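Local atomic coordinates of glutamine synthetase (Helicobacter pylori, PDB entry 5ZLI), a protein that belongs to the type I glutamine synthetases, twelve-subunit enzymes in which each chain joins a small beta-grasp domain to a larger catalytic domain. Residues C99-V104 with E111-S116; G188-V193 with H221-Q226. All blocks are in the same frame, centred on the assembly; numbering follows the deposited sequence.

Contact 1: residues C99-V104 with E111-S116; sequences CDVYDV and EKCPRS
C99 meets R115 through its backbone: C99 O faces R115 NE at 3.8 Å, while the C99 side chain packs on P79 of strand 74-81. D100 carries the polar part of the contact. The D100 and R115 side chains cross at about a right angle, with their flat end groups only 15° apart in plane. D100 OD1 makes a weak salt-bridge bond to R115 NE, 3.3 Å long, and also rests against CB and CG of that arginine. The stronger polar partners lie further out: D100 OD2 pairs with K119, and R115 uses NH1 for D243 and NH2 for D80. D100 CB packs against S116 OG at 3.5 Å. Next, V101 turns its N-H to the other segment, giving an almost straight bond to C113 SG (3.5 Å, 173°); V101 CG2 touches the same sulfur, also at 3.5 Å. C113 is the N-cap residue of helix 114-128, and its sulfur, anti to the backbone N (chi1 168°), makes the capping bond, a weak one accepted from S116 N at 3.4 Å. Further along, D103 OD1 stays 4.7 Å from E111 OE2. K106 serves both of these like charges, through its N-H to D103 OD2 and its NZ to E111 OE2; D103 OD2 also takes the N-H of Y105, closing an Asx turn. The hairpin leading from the beta-grasp sheet is joined here to helix 114-128, the first helix of the catalytic range. One buried sulfur, a soft and weak acceptor, is gripped by a strand N-H and a helix N-H, and beside it a buried aspartate is probably kept charged by arginine and lysine.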
ATOM      1  N   CYS B  99      48.030 -23.681 -12.928  1.00 45.90           N
ATOM      2  CA  CYS B  99      49.154 -22.933 -13.469  1.00 43.44           C
ATOM      3  C   CYS B  99      49.984 -22.305 -12.352  1.00 39.07           C
ATOM      4  O   CYS B  99      49.499 -22.064 -11.245  1.00 42.71           O
ATOM      5  CB  CYS B  99      48.674 -21.857 -14.449  1.00 39.21           C
ATOM      6  SG  CYS B  99      47.777 -22.540 -15.871  1.00 46.63           S
ATOM      7  N   ASP B 100      51.260 -22.097 -12.643  1.00 43.60           N
ATOM      8  CA  ASP B 100      52.132 -21.215 -11.879  1.00 37.68           C
ATOM      9  C   ASP B 100      52.535 -20.028 -12.732  1.00 37.69           C
ATOM     10  O   ASP B 100      52.448 -20.060 -13.959  1.00 42.91           O
ATOM     11  CB  ASP B 100      53.376 -21.935 -11.364  1.00 39.48           C
ATOM     12  CG  ASP B 100      53.035 -23.045 -10.379  1.00 45.57           C
ATOM     13  OD1 ASP B 100      52.499 -22.707  -9.296  1.00 35.50           O
ATOM     14  OD2 ASP B 100      53.296 -24.243 -10.679  1.00 44.26           O
ATOM     15  N   VAL B 101      52.953 -18.974 -12.066  1.00 39.29           N
ATOM     16  CA  VAL B 101      53.533 -17.802 -12.716  1.00 38.63           C
ATOM     17  C   VAL B 101      55.020 -18.029 -12.967  1.00 33.60           C
ATOM     18  O   VAL B 101      55.764 -18.424 -12.064  1.00 33.32           O
ATOM     19  CB  VAL B 101      53.319 -16.560 -11.839  1.00 41.96           C
ATOM     20  CG1 VAL B 101      53.151 -15.303 -12.674  1.00 39.45           C
ATOM     21  CG2 VAL B 101      52.090 -16.776 -10.993  1.00 40.60           C
ATOM     22  N   TYR B 102      55.461 -17.783 -14.193  1.00 41.76           N
ATOM     23  CA  TYR B 102      56.886 -17.796 -14.497  1.00 46.19           C
ATOM     24  C   TYR B 102      57.371 -16.360 -14.604  1.00 44.58           C
ATOM     25  O   TYR B 102      56.811 -15.563 -15.366  1.00 42.40           O
ATOM     26  CB  TYR B 102      57.209 -18.533 -15.788  1.00 42.13           C
ATOM     27  CG  TYR B 102      58.702 -18.601 -16.105  1.00 50.80           C
ATOM     28  CD1 TYR B 102      59.484 -19.659 -15.650  1.00 55.54           C
ATOM     29  CD2 TYR B 102      59.326 -17.631 -16.889  1.00 57.35           C
ATOM     30  CE1 TYR B 102      60.856 -19.747 -15.954  1.00 56.75           C
ATOM     31  CE2 TYR B 102      60.699 -17.707 -17.203  1.00 52.54           C
ATOM     32  CZ  TYR B 102      61.452 -18.771 -16.735  1.00 56.87           C
ATOM     33  OH  TYR B 102      62.798 -18.850 -17.049  1.00 58.45           O
ATOM     34  N   ASP B 103      58.406 -16.044 -13.833  1.00 49.96           N
ATOM     35  CA  ASP B 103      59.013 -14.721 -13.827  1.00 49.34           C
ATOM     36  C   ASP B 103      59.893 -14.640 -15.067  1.00 48.73           C
ATOM     37  O   ASP B 103      60.859 -15.399 -15.199  1.00 52.63           O
ATOM     38  CB  ASP B 103      59.810 -14.541 -12.527  1.00 47.05           C
ATOM     39  CG  ASP B 103      60.399 -13.135 -12.350  1.00 53.85           C
ATOM     40  OD1 ASP B 103      60.587 -12.709 -11.177  1.00 54.72           O
ATOM     41  OD2 ASP B 103      60.685 -12.460 -13.362  1.00 53.46           O
ATOM     42  N   VAL B 104      59.547 -13.739 -15.991  1.00 46.55           N
ATOM     43  CA  VAL B 104      60.278 -13.663 -17.251  1.00 53.12           C
ATOM     44  C   VAL B 104      61.386 -12.636 -17.176  1.00 49.93           C
ATOM     45  O   VAL B 104      62.212 -12.560 -18.093  1.00 58.05           O
ATOM     46  CB  VAL B 104      59.358 -13.312 -18.436  1.00 54.71           C
ATOM     47  CG1 VAL B 104      58.249 -14.347 -18.590  1.00 39.52           C
ATOM     48  CG2 VAL B 104      58.805 -11.911 -18.271  1.00 50.73           C
ATOM     49  N   GLU B 111      59.091 -16.027  -7.769  1.00 42.41           N
ATOM     50  CA  GLU B 111      59.341 -16.234  -6.351  1.00 44.56           C
ATOM     51  C   GLU B 111      58.180 -15.756  -5.481  1.00 43.03           C
ATOM     52  O   GLU B 111      58.131 -16.108  -4.296  1.00 42.48           O
ATOM     53  CB  GLU B 111      60.681 -15.576  -5.971  1.00 46.67           C
ATOM     54  CG  GLU B 111      60.713 -14.037  -5.977  1.00 47.55           C
ATOM     55  CD  GLU B 111      62.134 -13.483  -5.941  1.00 52.12           C
ATOM     56  OE1 GLU B 111      62.826 -13.696  -4.937  1.00 49.23           O
ATOM     57  OE2 GLU B 111      62.562 -12.825  -6.922  1.00 58.12           O
ATOM     58  N   LYS B 112      57.217 -15.022  -6.050  1.00 38.51           N
ATOM     59  CA  LYS B 112      56.044 -14.552  -5.313  1.00 41.66           C
ATOM     60  C   LYS B 112      54.777 -15.281  -5.727  1.00 37.59           C
ATOM     61  O   LYS B 112      53.686 -14.930  -5.258  1.00 34.26           O
ATOM     62  CB  LYS B 112      55.864 -13.041  -5.506  1.00 40.45           C
ATOM     63  CG  LYS B 112      57.036 -12.204  -5.036  1.00 35.94           C
ATOM     64  CD  LYS B 112      56.688 -10.739  -4.845  1.00 35.92           C
ATOM     65  CE  LYS B 112      56.702  -9.996  -6.152  1.00 36.83           C
ATOM     66  NZ  LYS B 112      56.706  -8.526  -5.911  1.00 47.97           N
ATOM     67  N   CYS B 113      54.917 -16.350  -6.520  1.00 40.78           N
ATOM     68  CA  CYS B 113      53.791 -17.187  -6.896  1.00 38.05           C
ATOM     69  C   CYS B 113      53.585 -18.201  -5.777  1.00 33.67           C
ATOM     70  O   CYS B 113      54.440 -19.064  -5.580  1.00 33.54           O
ATOM     71  CB  CYS B 113      54.050 -17.885  -8.227  1.00 33.72           C
ATOM     72  SG  CYS B 113      52.849 -19.195  -8.593  1.00 38.93           S
ATOM     73  N   PRO B 114      52.476 -18.138  -5.039  1.00 32.91           N
ATOM     74  CA  PRO B 114      52.309 -19.028  -3.889  1.00 29.73           C
ATOM     75  C   PRO B 114      52.405 -20.498  -4.242  1.00 34.24           C
ATOM     76  O   PRO B 114      52.976 -21.289  -3.478  1.00 30.97           O
ATOM     77  CB  PRO B 114      50.913 -18.665  -3.384  1.00 29.56           C
ATOM     78  CG  PRO B 114      50.652 -17.325  -3.890  1.00 30.76           C
ATOM     79  CD  PRO B 114      51.308 -17.265  -5.223  1.00 33.73           C
ATOM     80  N   ARG B 115      51.765 -20.912  -5.332  1.00 28.76           N
ATOM     81  CA  ARG B 115      51.888 -22.304  -5.733  1.00 31.47           C
ATOM     82  C   ARG B 115      53.341 -22.658  -6.114  1.00 39.71           C
ATOM     83  O   ARG B 115      53.770 -23.808  -5.927  1.00 37.65           O
ATOM     84  CB  ARG B 115      50.891 -22.578  -6.851  1.00 28.88           C
ATOM     85  CG  ARG B 115      50.677 -24.010  -7.076  1.00 29.89           C
ATOM     86  CD  ARG B 115      49.592 -24.310  -8.072  1.00 32.17           C
ATOM     87  NE  ARG B 115      50.214 -25.129  -9.102  1.00 38.25           N
ATOM     88  CZ  ARG B 115      50.141 -26.453  -9.183  1.00 34.69           C
ATOM     89  NH1 ARG B 115      49.436 -27.143  -8.308  1.00 34.26           N
ATOM     90  NH2 ARG B 115      50.786 -27.084 -10.151  1.00 42.83           N
ATOM     91  N   SER B 116      54.121 -21.683  -6.621  1.00 33.45           N
ATOM     92  CA  SER B 116      55.553 -21.899  -6.851  1.00 32.23           C
ATOM     93  C   SER B 116      56.304 -22.048  -5.531  1.00 34.68           C
ATOM     94  O   SER B 116      57.249 -22.840  -5.422  1.00 31.92           O
ATOM     95  CB  SER B 116      56.150 -20.754  -7.663  1.00 32.40           C
ATOM     96  OG  SER B 116      55.762 -20.783  -9.021  1.00 29.98           O
TER

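Contact 2: residues G188-V193 with H221-Q226; sequences GGYMPV and HHEVAQ
Y190 points the edge of its ring at the face of H221 in an offset edge-to-face pair, centroids 5.4 Å apart and planes at 79°, with Y190 CE2 lying 3.8 Å from H221 CE1. M191 SD comes obliquely to the same histidine, touching H221 CB at 3.8 Å, and M191 CG lies over one face of the tyrosine ring near its rim. At its root, Y190 CB packs on V224 CG2 (3.6 Å). G189, without a side chain, fits against the H222 ring and the carbonyls of E223 and V224; G189 N donates to V224 O (2.9 Å). Strand 217-222 of the catalytic-domain sheet ends here, and the turn toward its antiparallel neighbour 228-237 packs on the loop before helix 200-212. That loop is bent by a cis peptide between Y190 and M191. In the next shell, H222 is held by both ring nitrogens: NE2 gives an in-plane N-H to Q226 O at 3.1 Å, and ND1 bonds D197. E223 OE2 accepts from V224 N, whereas OE1 lies near E141 and E230 in a cluster of glutamates. Farther out, Y190 OH bonds D60 N of a neighbouring subunit, whose N39 side chain holds M191 N.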
ATOM      1  N   GLY B 188      24.457 -25.573  18.246  1.00 33.67           N
ATOM      2  CA  GLY B 188      23.774 -26.847  18.329  1.00 35.11           C
ATOM      3  C   GLY B 188      23.767 -27.719  17.086  1.00 35.54           C
ATOM      4  O   GLY B 188      23.074 -28.739  17.082  1.00 31.66           O
ATOM      5  N   GLY B 189      24.533 -27.385  16.045  1.00 32.51           N
ATOM      6  CA  GLY B 189      24.437 -28.099  14.781  1.00 28.47           C
ATOM      7  C   GLY B 189      25.102 -29.463  14.729  1.00 34.65           C
ATOM      8  O   GLY B 189      25.071 -30.121  13.679  1.00 29.47           O
ATOM      9  N   TYR B 190      25.698 -29.909  15.836  1.00 34.66           N
ATOM     10  CA  TYR B 190      26.456 -31.148  15.863  1.00 31.44           C
ATOM     11  C   TYR B 190      25.799 -32.205  16.770  1.00 33.85           C
ATOM     12  O   TYR B 190      25.930 -32.149  18.008  1.00 31.66           O
ATOM     13  CB  TYR B 190      27.870 -30.824  16.312  1.00 38.29           C
ATOM     14  CG  TYR B 190      28.898 -31.935  16.202  1.00 43.65           C
ATOM     15  CD1 TYR B 190      28.946 -32.968  17.136  1.00 44.97           C
ATOM     16  CD2 TYR B 190      29.843 -31.929  15.186  1.00 43.76           C
ATOM     17  CE1 TYR B 190      29.892 -33.963  17.051  1.00 41.76           C
ATOM     18  CE2 TYR B 190      30.799 -32.926  15.093  1.00 48.52           C
ATOM     19  CZ  TYR B 190      30.812 -33.937  16.030  1.00 45.29           C
ATOM     20  OH  TYR B 190      31.749 -34.926  15.936  1.00 43.91           O
ATOM     21  N   MET B 191      25.086 -33.171  16.176  1.00 29.86           N
ATOM     22  CA  MET B 191      24.774 -33.204  14.754  1.00 29.43           C
ATOM     23  C   MET B 191      23.292 -33.561  14.571  1.00 27.33           C
ATOM     24  O   MET B 191      22.974 -34.658  14.127  1.00 27.00           O
ATOM     25  CB  MET B 191      25.627 -34.240  14.043  1.00 26.98           C
ATOM     26  CG  MET B 191      27.059 -34.252  14.476  1.00 37.37           C
ATOM     27  SD  MET B 191      27.929 -35.477  13.505  1.00 47.24           S
ATOM     28  CE  MET B 191      28.920 -36.280  14.759  1.00 31.18           C
ATOM     29  N   PRO B 192      22.379 -32.669  14.936  1.00 24.74           N
ATOM     30  CA  PRO B 192      20.975 -33.036  14.862  1.00 24.78           C
ATOM     31  C   PRO B 192      20.660 -33.528  13.470  1.00 23.29           C
ATOM     32  O   PRO B 192      21.280 -33.111  12.491  1.00 31.37           O
ATOM     33  CB  PRO B 192      20.248 -31.732  15.199  1.00 27.52           C
ATOM     34  CG  PRO B 192      21.208 -31.009  16.040  1.00 22.39           C
ATOM     35  CD  PRO B 192      22.546 -31.309  15.470  1.00 22.54           C
ATOM     36  N   VAL B 193      19.718 -34.455  13.411  1.00 22.83           N
ATOM     37  CA  VAL B 193      19.249 -35.035  12.155  1.00 30.43           C
ATOM     38  C   VAL B 193      18.272 -34.046  11.547  1.00 32.54           C
ATOM     39  O   VAL B 193      17.811 -33.128  12.238  1.00 34.49           O
ATOM     40  CB  VAL B 193      18.596 -36.419  12.362  1.00 30.70           C
ATOM     41  CG1 VAL B 193      19.651 -37.503  12.612  1.00 20.71           C
ATOM     42  CG2 VAL B 193      17.519 -36.356  13.508  1.00 25.66           C
ATOM     43  N   HIS B 221      29.335 -34.046   7.572  1.00 33.41           N
ATOM     44  CA  HIS B 221      28.374 -33.839   8.645  1.00 29.41           C
ATOM     45  C   HIS B 221      28.041 -32.372   8.709  1.00 26.13           C
ATOM     46  O   HIS B 221      28.774 -31.529   8.203  1.00 29.34           O
ATOM     47  CB  HIS B 221      28.902 -34.309  10.041  1.00 30.20           C
ATOM     48  CG  HIS B 221      30.194 -33.667  10.495  1.00 38.30           C
ATOM     49  ND1 HIS B 221      30.239 -32.481  11.205  1.00 38.71           N
ATOM     50  CD2 HIS B 221      31.490 -34.029  10.307  1.00 36.42           C
ATOM     51  CE1 HIS B 221      31.498 -32.156  11.453  1.00 29.41           C
ATOM     52  NE2 HIS B 221      32.278 -33.071  10.908  1.00 28.53           N
ATOM     53  N   HIS B 222      26.898 -32.079   9.300  1.00 28.19           N
ATOM     54  CA  HIS B 222      26.694 -30.742   9.830  1.00 29.93           C
ATOM     55  C   HIS B 222      27.768 -30.430  10.882  1.00 26.19           C
ATOM     56  O   HIS B 222      28.281 -31.320  11.560  1.00 23.99           O
ATOM     57  CB  HIS B 222      25.308 -30.654  10.454  1.00 27.58           C
ATOM     58  CG  HIS B 222      24.701 -29.289  10.401  1.00 32.55           C
ATOM     59  ND1 HIS B 222      23.765 -28.925   9.459  1.00 40.20           N
ATOM     60  CD2 HIS B 222      24.921 -28.189  11.157  1.00 30.19           C
ATOM     61  CE1 HIS B 222      23.413 -27.666   9.653  1.00 38.21           C
ATOM     62  NE2 HIS B 222      24.103 -27.197  10.676  1.00 34.06           N
ATOM     63  N   GLU B 223      28.109 -29.153  11.038  1.00 32.48           N
ATOM     64  CA  GLU B 223      29.033 -28.757  12.104  1.00 33.00           C
ATOM     65  C   GLU B 223      28.323 -28.019  13.239  1.00 29.30           C
ATOM     66  O   GLU B 223      27.105 -27.859  13.229  1.00 27.43           O
ATOM     67  CB  GLU B 223      30.164 -27.912  11.526  1.00 33.43           C
ATOM     68  CG  GLU B 223      31.530 -28.592  11.542  1.00 32.56           C
ATOM     69  CD  GLU B 223      32.047 -28.820  12.969  1.00 39.11           C
ATOM     70  OE1 GLU B 223      32.549 -29.933  13.264  1.00 38.61           O
ATOM     71  OE2 GLU B 223      31.997 -27.851  13.787  1.00 38.42           O
ATOM     72  N   VAL B 224      29.118 -27.508  14.191  1.00 31.06           N
ATOM     73  CA  VAL B 224      28.596 -27.047  15.485  1.00 32.26           C
ATOM     74  C   VAL B 224      27.808 -25.737  15.350  1.00 32.49           C
ATOM     75  O   VAL B 224      26.797 -25.536  16.032  1.00 30.25           O
ATOM     76  CB  VAL B 224      29.733 -26.905  16.517  1.00 28.80           C
ATOM     77  CG1 VAL B 224      29.241 -26.152  17.734  1.00 27.36           C
ATOM     78  CG2 VAL B 224      30.281 -28.256  16.892  1.00 33.97           C
ATOM     79  N   ALA B 225      28.302 -24.791  14.560  1.00 33.56           N
ATOM     80  CA  ALA B 225      27.572 -23.545  14.353  1.00 30.47           C
ATOM     81  C   ALA B 225      26.368 -23.772  13.432  1.00 34.75           C
ATOM     82  O   ALA B 225      26.220 -24.815  12.795  1.00 36.18           O
ATOM     83  CB  ALA B 225      28.478 -22.476  13.767  1.00 34.61           C
ATOM     84  N   GLN B 226      25.508 -22.758  13.354  1.00 39.55           N
ATOM     85  CA  GLN B 226      24.143 -22.963  12.875  1.00 39.43           C
ATOM     86  C   GLN B 226      24.079 -23.332  11.388  1.00 45.60           C
ATOM     87  O   GLN B 226      23.278 -24.189  11.006  1.00 55.30           O
ATOM     88  CB  GLN B 226      23.314 -21.727  13.186  1.00 40.51           C
ATOM     89  CG  GLN B 226      23.352 -21.414  14.649  1.00 40.82           C
ATOM     90  CD  GLN B 226      22.493 -20.258  15.013  1.00 38.23           C
ATOM     91  OE1 GLN B 226      21.283 -20.292  14.848  1.00 43.31           O
ATOM     92  NE2 GLN B 226      23.122 -19.198  15.501  1.00 44.50           N
TER

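Overall arrangement
The two contacts come in series along the chain, contact 1 closing before contact 2 opens. Their centres lie about 40 Å apart, on opposite sides of the chain's centre, and their nearest atoms are about 26 Å apart. They share no helix, strand or sheet: contact 1 joins strand 94-103 of the beta-grasp sheet to helix 114-128, whereas contact 2 lies where strand 217-222 leaves the catalytic-domain sheet. The first joins the beta-grasp range to the catalytic range within one chain. The second faces another subunit, whose N39, F59 and D60 belong to its own beta-grasp range, consistent with this family's sites between N-terminal and catalytic domains of adjacent subunits.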